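Local coordinates for protein Sso-CP2 metallo-carboxypetidase (Sulfolobus solfataricus, PDB 4MMO) that probably cleaves peptides from their carboxyl end, as a zinc-dependent metallo-carboxypeptidase of the M20 family, at residues E22-T27 / G50-Y55; L67-Y72 / I139-L144; S216-M221 / E323-H328. All coordinates share one frame; numbering follows the deposited sequence.

Contacts 1 and 2 belong to the zinc-bearing part of the chain, and contact 3 to the dimerisation region. The first two have centres about 11 Å apart and touch directly: Y72 OH lies 2.6 Å from P52 O, a probable hydrogen bond, and the Y72 ring packs against I24 and T27. Contact 2 holds H71, a zinc ligand, whereas in contact 1 the side chain of I24 is about 12 Å from the bound zinc. Contact 3 stands apart, its centre about 30 Å from that of contact 2 and 38 Å from that of contact 1; its nearest atoms are still about 17 Å from contact 2, and it lies where the second subunit docks.

Contact 1 (E22-T27 / G50-Y55); sequences EGIDET and GHPVVY. With SO4 (sulfate ion), chain E.
I24 and H51 face each other with their CA atoms 7.1 Å apart, and D25 CA and P52 CA follow at 7.4 Å, where the first turn of helix 24-39 passes the loop that leads into strand 53-58. I24 carries the contact with its CG2 methyl, which is anti to the backbone N while CG1 lies beside it (chi1 -70°). That methyl sits over one face of the H51 imidazole, 4.0 Å from the ring centroid and shifted toward the rim, a CH-pi contact. The same CG2 meets P52 CD at 4.0 Å, so it fills the angle between two consecutive residues. From the next position on the helix, D25 brings OD1 up to P52 CD and receives a hydrogen bond from a water, 3.0 Å from D25 OD1, that also bonds to H51 ND1. The ring's second nitrogen, NE2, makes a weak hydrogen bond to S18 O. A leucine in place of H51 would probably cost I24 the ring face it packs on and leave the bridging water and S18 O without their nitrogen partners. The helix end itself is occupied: G23 is the N-cap, and a sulfate, probably from the crystallisation liquor, takes hydrogen bonds from G23 N, D25 N (2.8 Å to O4) and E26 N. The chemistry is thus apolar at the centre and water-bridged at the edge, while the anion, accepting from amide N-H groups at the helix start, is consistent with the positive end of the helix dipole.

Contact 2 (L67-Y72 / I139-L144); sequences LIYNHY and IGSVNL
Y69 reaches from strand 65-71, an inner strand of the mixed sheet in the zinc-binding part of this M20 peptidase, to the loop 139-144 that follows strand 128-134. Its ring leaves the strand with CG anti to the backbone N (chi1 167°), which sends the hydroxyl toward S141 and leaves the CE2 flank beside L144. L144 extends its branch to meet it: the CD2 methyl lies 4.1 Å from Y69 CE2, coming at the ring obliquely, so the leucine touches one corner of the aromatic system. All three residues are buried. F386 also meets the tyrosine ring, their planes at about 65°, and the Y69 side chain passes close to the zinc ligand E163. The loop is folded tightly, for S141 has a left-handed backbone and its carbonyl O accepts a hydrogen bond from L144 N at 3.1 Å. With that turn, the side chains of S141 and L144 both point toward the tyrosine. Two residues beyond Y69, H71 binds the zinc with D104 and E163, and its ND1 is held by D73 O, a second-shell bond that fixes the imidazole. At the far end of the tyrosine the two hydroxyls stand side by side rather than bonded to each other: Y69 OH and S141 OG are 4.1 Å apart, and each makes its hydrogen bond to the same carboxylate oxygen, E134 OE2.

Contact 3 (S216-M221 / E323-H328); sequences STLVDM and ELLKKH. With SO4 (sulfate ion), chain F.
T217 OG1 is gripped from two directions: H328 NE2 donates to it across the contact at 3.1 Å, and the hydroxyl makes a hydrogen bond to the carbonyl O of I214, one turn back in its own helix. The imidazole meets the oxygen at its edge, with OG1 only 12° out of the ring plane, so the N-H is well directed. Because the carbonyl can only accept, the threonine hydroxyl turns its proton to I214 and its oxygen to the histidine. Its chi1 of 64° sets OG1 between the backbone N and the carbonyl carbon, from where it can serve both. H328 reaches over with CG anti to its backbone N (chi1 175°), carrying the ring away from helix 318-331 toward T217.

Beside this polar bond the contact is apolar. L218 pushes its CD2 methyl between two partners, 3.7 Å from H328 CD2 and 3.7 Å from L325 CD1, so a single methyl packs against the ring carbon and the leucine tip together. Earlier in helix 318-331, K327 NZ and E323 OE2 form a salt bridge of 2.8 Å one turn apart, and K326 NZ bonds to O2 of a sulfate, probably from the crystallisation liquor.

The contact joins the C-terminal end of helix 207-218 to helix 318-331. Both leucines also lean on strand 299-312 of the antiparallel sheet, L218 on L308 and L325 on F310, and I227 fills in beside them. Beyond the contact, K213 of the second subunit bonds to S216 O and V219 O, which puts the end of helix 207-218 at the dimer interface, as befits the M20 dimerisation region.

Contact 1 (E22-T27 / G50-Y55)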
loop_
_atom_site.group_PDB
_atom_site.type_symbol
_atom_site.label_atom_id
_atom_site.label_comp_id
_atom_site.label_asym_id
_atom_site.label_seq_id
_atom_site.Cartn_x
_atom_site.Cartn_y
_atom_site.Cartn_z
ATOM N N GLU A 22 1.962 25.848 1.130
ATOM C CA GLU A 22 1.456 26.771 0.120
ATOM C C GLU A 22 0.581 27.873 0.722
ATOM O O GLU A 22 -0.553 27.629 1.142
ATOM C CB GLU A 22 0.681 25.994 -0.947
ATOM C CG GLU A 22 0.573 26.700 -2.284
ATOM C CD GLU A 22 0.261 25.740 -3.419
ATOM O OE1 GLU A 22 -0.190 24.609 -3.138
ATOM O OE2 GLU A 22 0.475 26.112 -4.592
ATOM N N GLY A 23 1.128 29.083 0.762
ATOM C CA GLY A 23 0.386 30.257 1.185
ATOM C C GLY A 23 0.431 30.521 2.679
ATOM O O GLY A 23 -0.162 31.490 3.155
ATOM N N ILE A 24 1.141 29.668 3.411
ATOM C CA ILE A 24 1.247 29.789 4.860
ATOM C C ILE A 24 1.714 31.173 5.307
ATOM O O ILE A 24 1.053 31.818 6.118
ATOM C CB ILE A 24 2.205 28.717 5.435
ATOM C CG1 ILE A 24 1.570 27.328 5.330
ATOM C CG2 ILE A 24 2.573 29.019 6.892
ATOM C CD1 ILE A 24 0.326 27.118 6.214
ATOM N N ASP A 25 2.849 31.626 4.785
ATOM C CA ASP A 25 3.450 32.874 5.250
ATOM C C ASP A 25 2.591 34.095 4.922
ATOM O O ASP A 25 2.480 35.016 5.731
ATOM C CB ASP A 25 4.854 33.045 4.666
ATOM C CG ASP A 25 5.839 32.034 5.217
ATOM O OD1 ASP A 25 5.744 31.704 6.418
ATOM O OD2 ASP A 25 6.710 31.568 4.450
ATOM N N GLU A 26 1.983 34.099 3.739
ATOM C CA GLU A 26 1.098 35.194 3.347
ATOM C C GLU A 26 -0.101 35.269 4.287
ATOM O O GLU A 26 -0.467 36.344 4.760
ATOM C CB GLU A 26 0.612 35.006 1.909
ATOM N N THR A 27 -0.705 34.115 4.549
ATOM C CA THR A 27 -1.879 34.038 5.404
ATOM C C THR A 27 -1.566 34.539 6.808
ATOM O O THR A 27 -2.313 35.341 7.360
ATOM C CB THR A 27 -2.412 32.604 5.467
ATOM O OG1 THR A 27 -2.743 32.171 4.142
ATOM C CG2 THR A 27 -3.658 32.520 6.359
ATOM N N GLY A 50 9.185 25.898 12.490
ATOM C CA GLY A 50 8.401 25.730 11.277
ATOM C C GLY A 50 7.535 26.947 10.997
ATOM O O GLY A 50 8.003 28.085 11.062
ATOM N N HIS A 51 6.263 26.710 10.694
ATOM C CA HIS A 51 5.349 27.795 10.352
ATOM C C HIS A 51 5.172 28.753 11.530
ATOM O O HIS A 51 5.241 28.341 12.688
ATOM C CB HIS A 51 4.008 27.221 9.901
ATOM C CG HIS A 51 4.125 26.263 8.754
ATOM N ND1 HIS A 51 5.127 26.355 7.813
ATOM C CD2 HIS A 51 3.372 25.194 8.403
ATOM C CE1 HIS A 51 4.983 25.385 6.926
ATOM N NE2 HIS A 51 3.928 24.669 7.260
ATOM N N PRO A 52 4.953 30.044 11.238
ATOM C CA PRO A 52 4.932 31.051 12.301
ATOM C C PRO A 52 3.616 31.079 13.069
ATOM O O PRO A 52 2.600 30.570 12.594
ATOM C CB PRO A 52 5.114 32.359 11.534
ATOM C CG PRO A 52 4.447 32.103 10.231
ATOM C CD PRO A 52 4.673 30.639 9.920
ATOM N N VAL A 53 3.655 31.686 14.250
ATOM C CA VAL A 53 2.487 31.826 15.108
ATOM C C VAL A 53 2.093 33.297 15.188
ATOM O O VAL A 53 2.949 34.166 15.364
ATOM C CB VAL A 53 2.791 31.285 16.529
ATOM C CG1 VAL A 53 1.767 31.763 17.544
ATOM C CG2 VAL A 53 2.843 29.768 16.514
ATOM N N VAL A 54 0.800 33.574 15.052
ATOM C CA VAL A 54 0.289 34.924 15.261
ATOM C C VAL A 54 -0.187 35.061 16.699
ATOM O O VAL A 54 -1.015 34.278 17.164
ATOM C CB VAL A 54 -0.882 35.253 14.325
ATOM C CG1 VAL A 54 -1.286 36.715 14.486
ATOM C CG2 VAL A 54 -0.515 34.958 12.882
ATOM N N TYR A 55 0.341 36.063 17.393
ATOM C CA TYR A 55 -0.006 36.311 18.780
ATOM C C TYR A 55 -0.461 37.749 18.974
ATOM O O TYR A 55 0.041 38.662 18.322
ATOM C CB TYR A 55 1.183 36.018 19.696
ATOM C CG TYR A 55 0.906 36.343 21.144
ATOM C CD1 TYR A 55 0.189 35.465 21.946
ATOM C CD2 TYR A 55 1.350 37.531 21.709
ATOM C CE1 TYR A 55 -0.071 35.755 23.269
ATOM C CE2 TYR A 55 1.093 37.831 23.035
ATOM C CZ TYR A 55 0.379 36.939 23.809
ATOM O OH TYR A 55 0.115 37.226 25.132
HETATM S S SO4 E . 4.269 31.017 1.491
HETATM O O1 SO4 E . 5.619 31.286 0.999
HETATM O O2 SO4 E . 3.540 32.277 1.629
HETATM O O3 SO4 E . 3.565 30.151 0.545
HETATM O O4 SO4 E . 4.353 30.351 2.791
HETATM O O HOH W 1 6.599 28.982 7.273
#

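Contact 2 (L67-Y72 / I139-L144)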
loop_
_atom_site.group_PDB
_atom_site.type_symbol
_atom_site.label_atom_id
_atom_site.label_comp_id
_atom_site.label_asym_id
_atom_site.label_seq_id
_atom_site.Cartn_x
_atom_site.Cartn_y
_atom_site.Cartn_z
ATOM N N LEU A 67 -7.353 32.650 27.091
ATOM C CA LEU A 67 -6.481 32.302 25.974
ATOM C C LEU A 67 -7.317 31.647 24.880
ATOM O O LEU A 67 -7.977 30.639 25.123
ATOM C CB LEU A 67 -5.375 31.347 26.440
ATOM C CG LEU A 67 -4.360 30.883 25.385
ATOM C CD1 LEU A 67 -3.645 32.064 24.754
ATOM C CD2 LEU A 67 -3.349 29.932 26.002
ATOM N N ILE A 68 -7.301 32.229 23.684
ATOM C CA ILE A 68 -8.072 31.697 22.562
ATOM C C ILE A 68 -7.145 31.082 21.513
ATOM O O ILE A 68 -6.255 31.750 20.999
ATOM C CB ILE A 68 -8.942 32.793 21.910
ATOM C CG1 ILE A 68 -9.940 33.337 22.936
ATOM C CG2 ILE A 68 -9.670 32.247 20.676
ATOM C CD1 ILE A 68 -10.896 34.387 22.398
ATOM N N TYR A 69 -7.375 29.808 21.205
ATOM C CA TYR A 69 -6.579 29.078 20.224
ATOM C C TYR A 69 -7.374 28.817 18.950
ATOM O O TYR A 69 -8.518 28.367 18.996
ATOM C CB TYR A 69 -6.092 27.746 20.814
ATOM C CG TYR A 69 -5.516 26.782 19.793
ATOM C CD1 TYR A 69 -6.337 25.899 19.105
ATOM C CD2 TYR A 69 -4.153 26.752 19.522
ATOM C CE1 TYR A 69 -5.824 25.019 18.175
ATOM C CE2 TYR A 69 -3.626 25.868 18.587
ATOM C CZ TYR A 69 -4.468 25.007 17.918
ATOM O OH TYR A 69 -3.963 24.129 16.984
ATOM N N ASN A 70 -6.752 29.107 17.812
ATOM C CA ASN A 70 -7.280 28.724 16.506
ATOM C C ASN A 70 -6.108 28.415 15.578
ATOM O O ASN A 70 -4.961 28.649 15.940
ATOM C CB ASN A 70 -8.149 29.837 15.918
ATOM C CG ASN A 70 -9.488 29.972 16.623
ATOM O OD1 ASN A 70 -9.703 30.903 17.397
ATOM N ND2 ASN A 70 -10.399 29.047 16.344
ATOM N N HIS A 71 -6.383 27.881 14.395
ATOM C CA HIS A 71 -5.317 27.632 13.426
ATOM C C HIS A 71 -5.708 28.127 12.044
ATOM O O HIS A 71 -6.831 27.902 11.589
ATOM C CB HIS A 71 -4.930 26.153 13.392
ATOM C CG HIS A 71 -6.033 25.242 12.949
ATOM N ND1 HIS A 71 -6.330 25.024 11.627
ATOM C CD2 HIS A 71 -6.901 24.491 13.668
ATOM C CE1 HIS A 71 -7.342 24.169 11.543
ATOM N NE2 HIS A 71 -7.703 23.834 12.765
ATOM N N TYR A 72 -4.773 28.814 11.389
ATOM C CA TYR A 72 -5.034 29.420 10.087
ATOM C C TYR A 72 -4.690 28.490 8.924
ATOM O O TYR A 72 -5.031 28.776 7.780
ATOM C CB TYR A 72 -4.291 30.755 9.947
ATOM C CG TYR A 72 -2.783 30.662 10.027
ATOM C CD1 TYR A 72 -2.015 30.426 8.888
ATOM C CD2 TYR A 72 -2.123 30.834 11.235
ATOM C CE1 TYR A 72 -0.636 30.349 8.960
ATOM C CE2 TYR A 72 -0.744 30.761 11.317
ATOM C CZ TYR A 72 -0.005 30.515 10.177
ATOM O OH TYR A 72 1.366 30.443 10.261
ATOM N N ILE A 139 -0.963 19.397 10.466
ATOM C CA ILE A 139 0.198 18.513 10.396
ATOM C C ILE A 139 0.718 18.166 11.791
ATOM O O ILE A 139 1.916 17.960 11.983
ATOM C CB ILE A 139 1.339 19.124 9.545
ATOM C CG1 ILE A 139 1.805 20.460 10.131
ATOM C CG2 ILE A 139 0.872 19.307 8.109
ATOM C CD1 ILE A 139 3.084 20.984 9.521
ATOM N N GLY A 140 -0.188 18.115 12.762
ATOM C CA GLY A 140 0.143 17.614 14.084
ATOM C C GLY A 140 0.763 18.612 15.047
ATOM O O GLY A 140 1.200 18.219 16.129
ATOM N N SER A 141 0.801 19.888 14.670
ATOM C CA SER A 141 1.332 20.940 15.541
ATOM C C SER A 141 2.746 20.605 16.009
ATOM O O SER A 141 3.081 20.787 17.183
ATOM C CB SER A 141 0.425 21.141 16.766
ATOM O OG SER A 141 -0.919 21.390 16.389
ATOM N N VAL A 142 3.566 20.120 15.080
ATOM C CA VAL A 142 4.892 19.592 15.396
ATOM C C VAL A 142 5.747 20.573 16.192
ATOM O O VAL A 142 6.379 20.190 17.176
ATOM C CB VAL A 142 5.652 19.193 14.109
ATOM C CG1 VAL A 142 7.057 18.690 14.434
ATOM C CG2 VAL A 142 4.881 18.128 13.353
ATOM N N ASN A 143 5.757 21.834 15.773
ATOM C CA ASN A 143 6.621 22.834 16.394
ATOM C C ASN A 143 5.925 23.747 17.403
ATOM O O ASN A 143 6.498 24.751 17.817
ATOM C CB ASN A 143 7.297 23.676 15.311
ATOM C CG ASN A 143 8.201 22.849 14.424
ATOM O OD1 ASN A 143 9.191 22.285 14.889
ATOM N ND2 ASN A 143 7.865 22.764 13.140
ATOM N N LEU A 144 4.706 23.400 17.813
ATOM C CA LEU A 144 3.941 24.281 18.696
ATOM C C LEU A 144 4.400 24.198 20.149
ATOM O O LEU A 144 4.403 25.204 20.860
ATOM C CB LEU A 144 2.441 23.979 18.621
ATOM C CG LEU A 144 1.568 24.866 19.515
ATOM C CD1 LEU A 144 1.716 26.331 19.137
ATOM C CD2 LEU A 144 0.107 24.444 19.451
#

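Contact 3 (S216-M221 / E323-H328)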
loop_
_atom_site.group_PDB
_atom_site.type_symbol
_atom_site.label_atom_id
_atom_site.label_comp_id
_atom_site.label_asym_id
_atom_site.label_seq_id
_atom_site.Cartn_x
_atom_site.Cartn_y
_atom_site.Cartn_z
ATOM N N SER A 216 0.404 -7.838 12.545
ATOM C CA SER A 216 -0.610 -8.787 12.995
ATOM C C SER A 216 -0.510 -9.065 14.495
ATOM O O SER A 216 -1.502 -9.424 15.124
ATOM C CB SER A 216 -0.513 -10.099 12.215
ATOM O OG SER A 216 -0.915 -9.918 10.869
ATOM N N THR A 217 0.680 -8.894 15.067
ATOM C CA THR A 217 0.884 -9.172 16.490
ATOM C C THR A 217 0.374 -8.033 17.365
ATOM O O THR A 217 0.190 -8.202 18.569
ATOM C CB THR A 217 2.380 -9.406 16.831
ATOM O OG1 THR A 217 3.131 -8.210 16.575
ATOM C CG2 THR A 217 2.959 -10.565 16.012
ATOM N N LEU A 218 0.150 -6.874 16.755
ATOM C CA LEU A 218 -0.224 -5.676 17.498
ATOM C C LEU A 218 -1.642 -5.733 18.074
ATOM O O LEU A 218 -1.896 -5.191 19.149
ATOM C CB LEU A 218 -0.075 -4.440 16.603
ATOM C CG LEU A 218 1.352 -4.122 16.140
ATOM C CD1 LEU A 218 1.347 -2.967 15.155
ATOM C CD2 LEU A 218 2.263 -3.808 17.325
ATOM N N VAL A 219 -2.557 -6.389 17.363
ATOM C CA VAL A 219 -3.965 -6.431 17.762
ATOM C C VAL A 219 -4.558 -7.823 17.572
ATOM O O VAL A 219 -4.067 -8.598 16.753
ATOM C CB VAL A 219 -4.800 -5.444 16.926
ATOM C CG1 VAL A 219 -4.324 -4.018 17.151
ATOM C CG2 VAL A 219 -4.726 -5.802 15.439
ATOM N N ASP A 220 -5.615 -8.137 18.320
ATOM C CA ASP A 220 -6.370 -9.361 18.060
ATOM C C ASP A 220 -7.405 -9.079 16.970
ATOM O O ASP A 220 -7.407 -7.993 16.392
ATOM C CB ASP A 220 -7.015 -9.929 19.334
ATOM C CG ASP A 220 -8.020 -8.984 19.978
ATOM O OD1 ASP A 220 -8.428 -7.984 19.348
ATOM O OD2 ASP A 220 -8.417 -9.262 21.130
ATOM N N MET A 221 -8.281 -10.037 16.687
ATOM C CA MET A 221 -9.193 -9.888 15.552
ATOM C C MET A 221 -10.285 -8.860 15.836
ATOM O O MET A 221 -10.895 -8.319 14.912
ATOM C CB MET A 221 -9.807 -11.232 15.156
ATOM C CG MET A 221 -10.910 -11.740 16.073
ATOM S SD MET A 221 -11.660 -13.265 15.453
ATOM C CE MET A 221 -12.408 -12.700 13.925
ATOM N N GLU A 323 7.453 3.617 23.745
ATOM C CA GLU A 323 8.447 2.738 24.354
ATOM C C GLU A 323 7.892 1.323 24.494
ATOM O O GLU A 323 8.606 0.345 24.263
ATOM C CB GLU A 323 8.889 3.277 25.723
ATOM C CG GLU A 323 9.937 2.420 26.422
ATOM C CD GLU A 323 11.184 2.195 25.578
ATOM O OE1 GLU A 323 11.594 3.123 24.847
ATOM O OE2 GLU A 323 11.754 1.084 25.643
ATOM N N LEU A 324 6.622 1.218 24.876
ATOM C CA LEU A 324 5.967 -0.081 24.989
ATOM C C LEU A 324 5.901 -0.761 23.624
ATOM O O LEU A 324 6.138 -1.963 23.504
ATOM C CB LEU A 324 4.555 0.072 25.556
ATOM C CG LEU A 324 4.432 0.559 27.001
ATOM C CD1 LEU A 324 2.968 0.626 27.402
ATOM C CD2 LEU A 324 5.200 -0.338 27.962
ATOM N N LEU A 325 5.577 0.018 22.598
ATOM C CA LEU A 325 5.552 -0.494 21.240
ATOM C C LEU A 325 6.923 -1.029 20.863
ATOM O O LEU A 325 7.040 -2.103 20.276
ATOM C CB LEU A 325 5.143 0.603 20.259
ATOM C CG LEU A 325 5.277 0.232 18.780
ATOM C CD1 LEU A 325 4.374 -0.948 18.443
ATOM C CD2 LEU A 325 4.964 1.427 17.893
ATOM N N LYS A 326 7.964 -0.276 21.199
ATOM C CA LYS A 326 9.312 -0.664 20.814
ATOM C C LYS A 326 9.746 -1.945 21.519
ATOM O O LYS A 326 10.318 -2.828 20.890
ATOM C CB LYS A 326 10.295 0.480 21.061
ATOM C CG LYS A 326 10.238 1.537 19.966
ATOM C CD LYS A 326 10.762 2.883 20.431
ATOM C CE LYS A 326 12.274 2.919 20.467
ATOM N NZ LYS A 326 12.781 4.233 20.953
ATOM N N LYS A 327 9.457 -2.061 22.810
ATOM C CA LYS A 327 9.751 -3.297 23.528
ATOM C C LYS A 327 9.039 -4.468 22.857
ATOM O O LYS A 327 9.609 -5.545 22.693
ATOM C CB LYS A 327 9.335 -3.192 24.996
ATOM C CG LYS A 327 10.390 -2.554 25.889
ATOM C CD LYS A 327 9.882 -2.371 27.312
ATOM C CE LYS A 327 10.971 -1.842 28.235
ATOM N NZ LYS A 327 11.306 -0.415 27.967
ATOM N N HIS A 328 7.796 -4.240 22.452
ATOM C CA HIS A 328 7.006 -5.264 21.786
ATOM C C HIS A 328 7.622 -5.683 20.449
ATOM O O HIS A 328 7.721 -6.872 20.147
ATOM C CB HIS A 328 5.582 -4.756 21.563
ATOM C CG HIS A 328 4.722 -5.699 20.780
ATOM N ND1 HIS A 328 3.929 -6.652 21.379
ATOM C CD2 HIS A 328 4.533 -5.832 19.446
ATOM C CE1 HIS A 328 3.288 -7.334 20.447
ATOM N NE2 HIS A 328 3.635 -6.857 19.267
HETATM S S SO4 F . 15.503 1.995 20.206
HETATM O O1 SO4 F . 14.916 1.543 18.947
HETATM O O2 SO4 F . 15.250 3.425 20.366
HETATM O O3 SO4 F . 14.903 1.250 21.314
HETATM O O4 SO4 F . 16.946 1.767 20.191
#